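Long-range contacts in CD1-2 antigen (Gallus gallus, PDB 3DBX), which probably presents lipid antigens to T cells, as other members of the MHC class I-like CD1 family do: residues 191-196 with 207-212; 266-271 with 278-283. One frame throughout, in Å; residues are numbered along the deposited sequence.

Both contacts are antiparallel strand pairings in the immunoglobulin C1-set domain, one in each sheet of its sandwich, their centres about 8 Å apart. Interaction 1 (191-196 with 207-212) is partly buried, and its outer face also meets another protein chain; interaction 2 (266-271 with 278-283) is a surface contact that no other chain of the assembly touches. Each keeps one apolar face inward. There the two meet through the disulfide between Cys209 SG and Cys267 SG, at 2.0 Å, and through Val195, whose CG2 packs on Cys267 CB. Their outward faces differ: interaction 1 puts Phe196 and Arg210 there, interaction 2 Arg268, Leu280 and Ala266.

Interaction 1 of 2, residues 191-196 with 207-212; sequences PMAVVF and LVCRVT
Val194 O is the best-held polar atom, held by one hydrogen bond from Arg210 N, 2.8 Å long and nearly along the C=O axis, and, more weakly, by a CA-H...O contact from Cys209 CA at 3.3 Å. The same pattern runs along the ladder, where the pairs Met192-Thr212, Val194-Arg210 and Phe196-Val208 each exchange two backbone hydrogen bonds.

On the sheet face that carries Met192, Val194 and Phe196, the Phe196 ring folds back toward the neighbouring strand. Its CG sits in the crowded position between backbone N and carbonyl carbon (chi1 49°), which lays the ring over Val208: Val208 CB is 3.9 Å from the ring centroid in a CH-pi contact, and Val208 CG1 reaches Phe196 CZ at 3.5 Å. Beside it, Val194 CG2 rests on Arg210 CB at 3.8 Å, while the extended Arg210 chain carries NH2 to a hydrogen bond with a polar side chain of another protein chain, probably beta-2-microglobulin.

The opposite face, with Ala193, Val195, Cys209 and Val211, turns inward, Ala193 CB meeting Val211 CG2 at 4.1 Å; just before the strand, Pro191 CB touches Val211 CG1 at 3.5 Å. This is the A-B strand pair of a C1-set immunoglobulin domain.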
ATOM      1  N   PRO A 191      -3.408 -17.861  -8.587  1.00 22.06           N
ATOM      2  CA  PRO A 191      -4.625 -17.122  -8.815  1.00 22.74           C
ATOM      3  C   PRO A 191      -5.724 -18.033  -9.300  1.00 25.63           C
ATOM      4  O   PRO A 191      -5.429 -19.135  -9.800  1.00 25.06           O
ATOM      5  CB  PRO A 191      -4.217 -16.132  -9.939  1.00 22.30           C
ATOM      6  CG  PRO A 191      -3.212 -16.888 -10.715  1.00 23.07           C
ATOM      7  CD  PRO A 191      -2.408 -17.598  -9.654  1.00 24.01           C
ATOM      8  N   MET A 192      -6.975 -17.595  -9.145  1.00 25.84           N
ATOM      9  CA  MET A 192      -8.081 -18.240  -9.848  1.00 31.22           C
ATOM     10  C   MET A 192      -8.712 -17.130 -10.653  1.00 28.94           C
ATOM     11  O   MET A 192      -8.571 -15.990 -10.272  1.00 27.61           O
ATOM     12  CB  MET A 192      -9.095 -18.919  -8.925  1.00 32.35           C
ATOM     13  CG  MET A 192      -9.767 -18.102  -7.886  1.00 36.11           C
ATOM     14  SD  MET A 192     -11.310 -18.928  -7.292  1.00 47.11           S
ATOM     15  CE  MET A 192     -12.413 -18.578  -8.677  1.00 47.02           C
ATOM     16  N   ALA A 193      -9.359 -17.442 -11.778  1.00 29.20           N
ATOM     17  CA  ALA A 193      -9.891 -16.370 -12.645  1.00 28.16           C
ATOM     18  C   ALA A 193     -11.263 -16.731 -13.212  1.00 28.93           C
ATOM     19  O   ALA A 193     -11.611 -17.903 -13.366  1.00 30.68           O
ATOM     20  CB  ALA A 193      -8.910 -16.018 -13.764  1.00 27.07           C
ATOM     21  N   VAL A 194     -12.058 -15.704 -13.463  1.00 28.72           N
ATOM     22  CA  VAL A 194     -13.394 -15.882 -14.011  1.00 28.85           C
ATOM     23  C   VAL A 194     -13.540 -14.849 -15.121  1.00 27.40           C
ATOM     24  O   VAL A 194     -12.987 -13.742 -15.013  1.00 25.43           O
ATOM     25  CB  VAL A 194     -14.528 -15.766 -12.940  1.00 30.01           C
ATOM     26  CG1 VAL A 194     -14.473 -16.931 -11.909  1.00 32.63           C
ATOM     27  CG2 VAL A 194     -14.551 -14.396 -12.212  1.00 29.78           C
ATOM     28  N   VAL A 195     -14.247 -15.233 -16.187  1.00 27.49           N
ATOM     29  CA  VAL A 195     -14.513 -14.341 -17.333  1.00 27.10           C
ATOM     30  C   VAL A 195     -16.035 -14.206 -17.519  1.00 28.59           C
ATOM     31  O   VAL A 195     -16.766 -15.219 -17.511  1.00 30.45           O
ATOM     32  CB  VAL A 195     -13.860 -14.876 -18.629  1.00 28.07           C
ATOM     33  CG1 VAL A 195     -14.281 -14.048 -19.822  1.00 27.81           C
ATOM     34  CG2 VAL A 195     -12.341 -14.827 -18.529  1.00 26.87           C
ATOM     35  N   PHE A 196     -16.526 -12.974 -17.638  1.00 27.77           N
ATOM     36  CA  PHE A 196     -17.939 -12.750 -17.971  1.00 29.95           C
ATOM     37  C   PHE A 196     -18.085 -11.498 -18.845  1.00 30.04           C
ATOM     38  O   PHE A 196     -17.125 -10.753 -19.013  1.00 29.61           O
ATOM     39  CB  PHE A 196     -18.801 -12.646 -16.703  1.00 31.09           C
ATOM     40  CG  PHE A 196     -18.244 -11.697 -15.669  1.00 30.60           C
ATOM     41  CD1 PHE A 196     -17.259 -12.131 -14.764  1.00 32.15           C
ATOM     42  CD2 PHE A 196     -18.654 -10.384 -15.633  1.00 28.86           C
ATOM     43  CE1 PHE A 196     -16.725 -11.253 -13.823  1.00 33.51           C
ATOM     44  CE2 PHE A 196     -18.127  -9.484 -14.686  1.00 31.40           C
ATOM     45  CZ  PHE A 196     -17.179  -9.922 -13.773  1.00 30.75           C
ATOM     46  N   LEU A 207     -15.836  -7.305 -21.871  1.00 29.63           N
ATOM     47  CA  LEU A 207     -15.425  -8.590 -21.327  1.00 26.61           C
ATOM     48  C   LEU A 207     -14.588  -8.304 -20.101  1.00 26.63           C
ATOM     49  O   LEU A 207     -13.747  -7.417 -20.156  1.00 25.64           O
ATOM     50  CB  LEU A 207     -14.616  -9.411 -22.333  1.00 28.22           C
ATOM     51  CG  LEU A 207     -15.293  -9.590 -23.698  1.00 30.96           C
ATOM     52  CD1 LEU A 207     -14.437 -10.466 -24.573  1.00 32.17           C
ATOM     53  CD2 LEU A 207     -16.700 -10.162 -23.563  1.00 31.66           C
ATOM     54  N   VAL A 208     -14.827  -9.050 -19.015  1.00 24.27           N
ATOM     55  CA  VAL A 208     -14.153  -8.836 -17.724  1.00 24.05           C
ATOM     56  C   VAL A 208     -13.459 -10.113 -17.333  1.00 25.08           C
ATOM     57  O   VAL A 208     -14.065 -11.174 -17.387  1.00 24.53           O
ATOM     58  CB  VAL A 208     -15.152  -8.482 -16.587  1.00 24.04           C
ATOM     59  CG1 VAL A 208     -14.442  -8.265 -15.259  1.00 23.06           C
ATOM     60  CG2 VAL A 208     -15.986  -7.222 -16.933  1.00 24.39           C
ATOM     61  N   CYS A 209     -12.178 -10.019 -16.981  1.00 25.87           N
ATOM     62  CA  CYS A 209     -11.472 -11.153 -16.400  1.00 24.88           C
ATOM     63  C   CYS A 209     -11.155 -10.740 -14.944  1.00 25.09           C
ATOM     64  O   CYS A 209     -10.422  -9.781 -14.741  1.00 24.08           O
ATOM     65  CB  CYS A 209     -10.178 -11.329 -17.150  1.00 25.75           C
ATOM     66  SG  CYS A 209      -9.178 -12.704 -16.575  1.00 29.63           S
ATOM     67  N   ARG A 210     -11.734 -11.422 -13.956  1.00 24.70           N
ATOM     68  CA  ARG A 210     -11.486 -11.076 -12.573  1.00 24.26           C
ATOM     69  C   ARG A 210     -10.545 -12.140 -12.013  1.00 23.58           C
ATOM     70  O   ARG A 210     -10.870 -13.321 -12.048  1.00 23.74           O
ATOM     71  CB  ARG A 210     -12.802 -11.034 -11.802  1.00 26.76           C
ATOM     72  CG  ARG A 210     -12.637 -10.733 -10.298  1.00 28.11           C
ATOM     73  CD  ARG A 210     -13.983 -10.913  -9.590  1.00 34.79           C
ATOM     74  NE  ARG A 210     -13.815 -10.946  -8.139  1.00 37.25           N
ATOM     75  CZ  ARG A 210     -14.793 -11.131  -7.269  1.00 38.83           C
ATOM     76  NH1 ARG A 210     -16.047 -11.268  -7.690  1.00 40.91           N
ATOM     77  NH2 ARG A 210     -14.516 -11.137  -5.979  1.00 41.73           N
ATOM     78  N   VAL A 211      -9.374 -11.720 -11.533  1.00 21.58           N
ATOM     79  CA  VAL A 211      -8.339 -12.665 -11.071  1.00 21.49           C
ATOM     80  C   VAL A 211      -8.187 -12.450  -9.581  1.00 21.86           C
ATOM     81  O   VAL A 211      -8.024 -11.323  -9.164  1.00 20.89           O
ATOM     82  CB  VAL A 211      -6.996 -12.356 -11.741  1.00 22.07           C
ATOM     83  CG1 VAL A 211      -5.973 -13.439 -11.357  1.00 22.64           C
ATOM     84  CG2 VAL A 211      -7.168 -12.344 -13.322  1.00 19.52           C
ATOM     85  N   THR A 212      -8.297 -13.521  -8.792  1.00 22.44           N
ATOM     86  CA  THR A 212      -8.370 -13.388  -7.335  1.00 24.68           C
ATOM     87  C   THR A 212      -7.369 -14.342  -6.642  1.00 25.38           C
ATOM     88  O   THR A 212      -6.772 -15.207  -7.296  1.00 25.62           O
ATOM     89  CB  THR A 212      -9.860 -13.642  -6.851  1.00 28.56           C
ATOM     90  OG1 THR A 212     -10.240 -14.982  -7.193  1.00 30.35           O
ATOM     91  CG2 THR A 212     -10.838 -12.723  -7.586  1.00 28.05           C
TER

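Interaction 2 of 2, residues 266-271 with 278-283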
ATOM      1  N   ALA A 266     -10.317 -15.059 -24.794  1.00 37.79           N
ATOM      2  CA  ALA A 266      -9.882 -15.698 -23.555  1.00 36.21           C
ATOM      3  C   ALA A 266      -8.935 -14.770 -22.810  1.00 35.31           C
ATOM      4  O   ALA A 266      -8.163 -14.037 -23.453  1.00 34.70           O
ATOM      5  CB  ALA A 266      -9.158 -17.015 -23.847  1.00 39.97           C
ATOM      6  N   CYS A 267      -9.021 -14.819 -21.468  1.00 33.91           N
ATOM      7  CA  CYS A 267      -8.093 -14.176 -20.538  1.00 31.86           C
ATOM      8  C   CYS A 267      -6.947 -15.151 -20.206  1.00 32.07           C
ATOM      9  O   CYS A 267      -7.223 -16.290 -19.862  1.00 31.17           O
ATOM     10  CB  CYS A 267      -8.875 -13.860 -19.244  1.00 30.14           C
ATOM     11  SG  CYS A 267      -7.927 -12.918 -18.100  1.00 36.90           S
ATOM     12  N   ARG A 268      -5.692 -14.716 -20.330  1.00 30.99           N
ATOM     13  CA  ARG A 268      -4.552 -15.516 -19.941  1.00 33.55           C
ATOM     14  C   ARG A 268      -3.808 -14.831 -18.782  1.00 31.71           C
ATOM     15  O   ARG A 268      -3.571 -13.607 -18.810  1.00 32.00           O
ATOM     16  CB  ARG A 268      -3.618 -15.774 -21.140  1.00 36.35           C
ATOM     17  CG  ARG A 268      -2.404 -16.678 -20.775  1.00 41.21           C
ATOM     18  CD  ARG A 268      -1.754 -17.355 -21.946  1.00 46.13           C
ATOM     19  NE  ARG A 268      -0.957 -16.435 -22.757  1.00 55.75           N
ATOM     20  CZ  ARG A 268      -0.652 -16.621 -24.038  1.00 58.83           C
ATOM     21  NH1 ARG A 268      -1.034 -17.711 -24.699  1.00 62.93           N
ATOM     22  NH2 ARG A 268       0.047 -15.700 -24.668  1.00 65.42           N
ATOM     23  N   VAL A 269      -3.486 -15.622 -17.761  1.00 31.01           N
ATOM     24  CA  VAL A 269      -2.870 -15.121 -16.518  1.00 29.24           C
ATOM     25  C   VAL A 269      -1.533 -15.796 -16.326  1.00 30.83           C
ATOM     26  O   VAL A 269      -1.426 -17.032 -16.309  1.00 32.53           O
ATOM     27  CB  VAL A 269      -3.744 -15.374 -15.267  1.00 27.72           C
ATOM     28  CG1 VAL A 269      -3.202 -14.615 -14.093  1.00 26.34           C
ATOM     29  CG2 VAL A 269      -5.181 -14.930 -15.490  1.00 25.91           C
ATOM     30  N   GLN A 270      -0.501 -14.980 -16.203  1.00 31.41           N
ATOM     31  CA  GLN A 270       0.852 -15.475 -15.981  1.00 34.36           C
ATOM     32  C   GLN A 270       1.181 -15.032 -14.538  1.00 31.94           C
ATOM     33  O   GLN A 270       0.928 -13.881 -14.146  1.00 30.55           O
ATOM     34  CB  GLN A 270       1.783 -14.868 -17.040  1.00 37.27           C
ATOM     35  CG  GLN A 270       3.323 -15.021 -16.797  1.00 43.22           C
ATOM     36  CD  GLN A 270       4.170 -14.227 -17.816  1.00 48.34           C
ATOM     37  OE1 GLN A 270       3.742 -13.170 -18.326  1.00 56.47           O
ATOM     38  NE2 GLN A 270       5.350 -14.750 -18.141  1.00 54.07           N
ATOM     39  N   HIS A 271       1.632 -15.983 -13.721  1.00 31.87           N
ATOM     40  CA  HIS A 271       1.967 -15.742 -12.322  1.00 29.34           C
ATOM     41  C   HIS A 271       3.061 -16.718 -11.957  1.00 31.90           C
ATOM     42  O   HIS A 271       3.056 -17.853 -12.414  1.00 32.14           O
ATOM     43  CB  HIS A 271       0.737 -15.936 -11.423  1.00 26.75           C
ATOM     44  CG  HIS A 271       0.974 -15.495  -9.999  1.00 25.60           C
ATOM     45  ND1 HIS A 271       1.280 -16.376  -8.989  1.00 24.93           N
ATOM     46  CD2 HIS A 271       1.009 -14.262  -9.443  1.00 26.58           C
ATOM     47  CE1 HIS A 271       1.458 -15.706  -7.859  1.00 28.18           C
ATOM     48  NE2 HIS A 271       1.282 -14.419  -8.106  1.00 27.61           N
ATOM     49  N   SER A 278       0.193 -21.357 -17.862  1.00 46.55           N
ATOM     50  CA  SER A 278      -0.659 -20.194 -17.625  1.00 42.73           C
ATOM     51  C   SER A 278      -1.989 -20.694 -17.124  1.00 40.36           C
ATOM     52  O   SER A 278      -2.333 -21.876 -17.263  1.00 40.62           O
ATOM     53  CB  SER A 278      -0.940 -19.465 -18.947  1.00 43.85           C
ATOM     54  OG  SER A 278       0.254 -19.299 -19.676  1.00 50.26           O
ATOM     55  N   LEU A 279      -2.750 -19.759 -16.590  1.00 37.02           N
ATOM     56  CA  LEU A 279      -4.152 -19.936 -16.377  1.00 37.51           C
ATOM     57  C   LEU A 279      -4.823 -19.344 -17.613  1.00 38.65           C
ATOM     58  O   LEU A 279      -4.629 -18.148 -17.900  1.00 38.52           O
ATOM     59  CB  LEU A 279      -4.530 -19.128 -15.137  1.00 34.19           C
ATOM     60  CG  LEU A 279      -5.947 -18.991 -14.637  1.00 36.61           C
ATOM     61  CD1 LEU A 279      -6.610 -20.351 -14.409  1.00 42.04           C
ATOM     62  CD2 LEU A 279      -5.859 -18.172 -13.359  1.00 33.30           C
ATOM     63  N   LEU A 280      -5.624 -20.149 -18.320  1.00 39.57           N
ATOM     64  CA  LEU A 280      -6.297 -19.705 -19.523  1.00 40.30           C
ATOM     65  C   LEU A 280      -7.824 -19.895 -19.383  1.00 39.96           C
ATOM     66  O   LEU A 280      -8.307 -21.036 -19.215  1.00 41.73           O
ATOM     67  CB  LEU A 280      -5.769 -20.452 -20.751  1.00 44.29           C
ATOM     68  CG  LEU A 280      -6.455 -20.074 -22.065  1.00 47.46           C
ATOM     69  CD1 LEU A 280      -5.935 -18.737 -22.584  1.00 47.75           C
ATOM     70  CD2 LEU A 280      -6.284 -21.165 -23.096  1.00 52.55           C
ATOM     71  N   VAL A 281      -8.561 -18.787 -19.485  1.00 36.47           N
ATOM     72  CA  VAL A 281     -10.002 -18.751 -19.207  1.00 36.18           C
ATOM     73  C   VAL A 281     -10.795 -18.172 -20.390  1.00 36.18           C
ATOM     74  O   VAL A 281     -10.764 -16.968 -20.619  1.00 33.40           O
ATOM     75  CB  VAL A 281     -10.316 -17.975 -17.886  1.00 33.67           C
ATOM     76  CG1 VAL A 281     -11.741 -18.191 -17.486  1.00 34.14           C
ATOM     77  CG2 VAL A 281      -9.411 -18.462 -16.743  1.00 33.34           C
ATOM     78  N   PRO A 282     -11.491 -19.042 -21.156  1.00 39.15           N
ATOM     79  CA  PRO A 282     -12.251 -18.642 -22.343  1.00 40.11           C
ATOM     80  C   PRO A 282     -13.464 -17.810 -21.980  1.00 38.34           C
ATOM     81  O   PRO A 282     -13.988 -17.951 -20.864  1.00 37.76           O
ATOM     82  CB  PRO A 282     -12.718 -19.988 -22.941  1.00 44.38           C
ATOM     83  CG  PRO A 282     -11.858 -21.023 -22.301  1.00 46.08           C
ATOM     84  CD  PRO A 282     -11.592 -20.493 -20.926  1.00 42.45           C
ATOM     85  N   TRP A 283     -13.872 -16.916 -22.875  1.00 38.24           N
ATOM     86  CA  TRP A 283     -15.189 -16.310 -22.760  1.00 38.51           C
ATOM     87  C   TRP A 283     -16.199 -17.182 -23.485  1.00 42.50           C
ATOM     88  O   TRP A 283     -16.134 -17.338 -24.700  1.00 44.62           O
ATOM     89  CB  TRP A 283     -15.233 -14.909 -23.337  1.00 37.18           C
ATOM     90  CG  TRP A 283     -16.648 -14.371 -23.417  1.00 35.56           C
ATOM     91  CD1 TRP A 283     -17.618 -14.478 -22.460  1.00 36.40           C
ATOM     92  CD2 TRP A 283     -17.228 -13.624 -24.492  1.00 37.24           C
ATOM     93  NE1 TRP A 283     -18.770 -13.870 -22.882  1.00 35.02           N
ATOM     94  CE2 TRP A 283     -18.563 -13.333 -24.124  1.00 34.20           C
ATOM     95  CE3 TRP A 283     -16.755 -13.184 -25.733  1.00 38.55           C
ATOM     96  CZ2 TRP A 283     -19.422 -12.604 -24.937  1.00 36.20           C
ATOM     97  CZ3 TRP A 283     -17.605 -12.452 -26.551  1.00 40.02           C
ATOM     98  CH2 TRP A 283     -18.942 -12.173 -26.144  1.00 40.21           C
TER
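Four backbone hydrogen bonds tie the two strands, two each for the pairs Cys267-Val281 and Val269-Leu279. The shortest runs from Val269 N to Leu279 O at 2.8 Å, in the carbonyl plane.

Val269 and Leu279 stand side by side on the inner face, CB to CB at 3.8 Å. Leu279 CG is anti to its backbone N (chi1 176°), and the branch that follows brings Leu279 CD2 to 3.9 Å from Val269 CG2. On the outward face, with Ala266 and Arg268, Leu280 leans back over the partner strand, its CD1 placed between Ala266 CB, at 3.9 Å, and Arg268 CB, at 4.0 Å. The aliphatic part of Arg268 runs beside Ser278, with Arg268 CG at 3.6 Å from Ser278 CB.

Outside this shell, the disulfide to Cys209 ties Cys267 to the facing sheet, Val211 and Ile219 pack against Val269, Pro191 against Leu279, and Val195 against Cys267 and Val281; Leu224, on strand 220-225, touches the side chains of Arg268 and Leu280.

In this F-G hairpin, strand 265-270 also hydrogen-bonds to strand 220-225, strand 279-282 is an edge strand of its four-stranded sheet within this chain, and the inner face lies against strands 192-200 and 204-214.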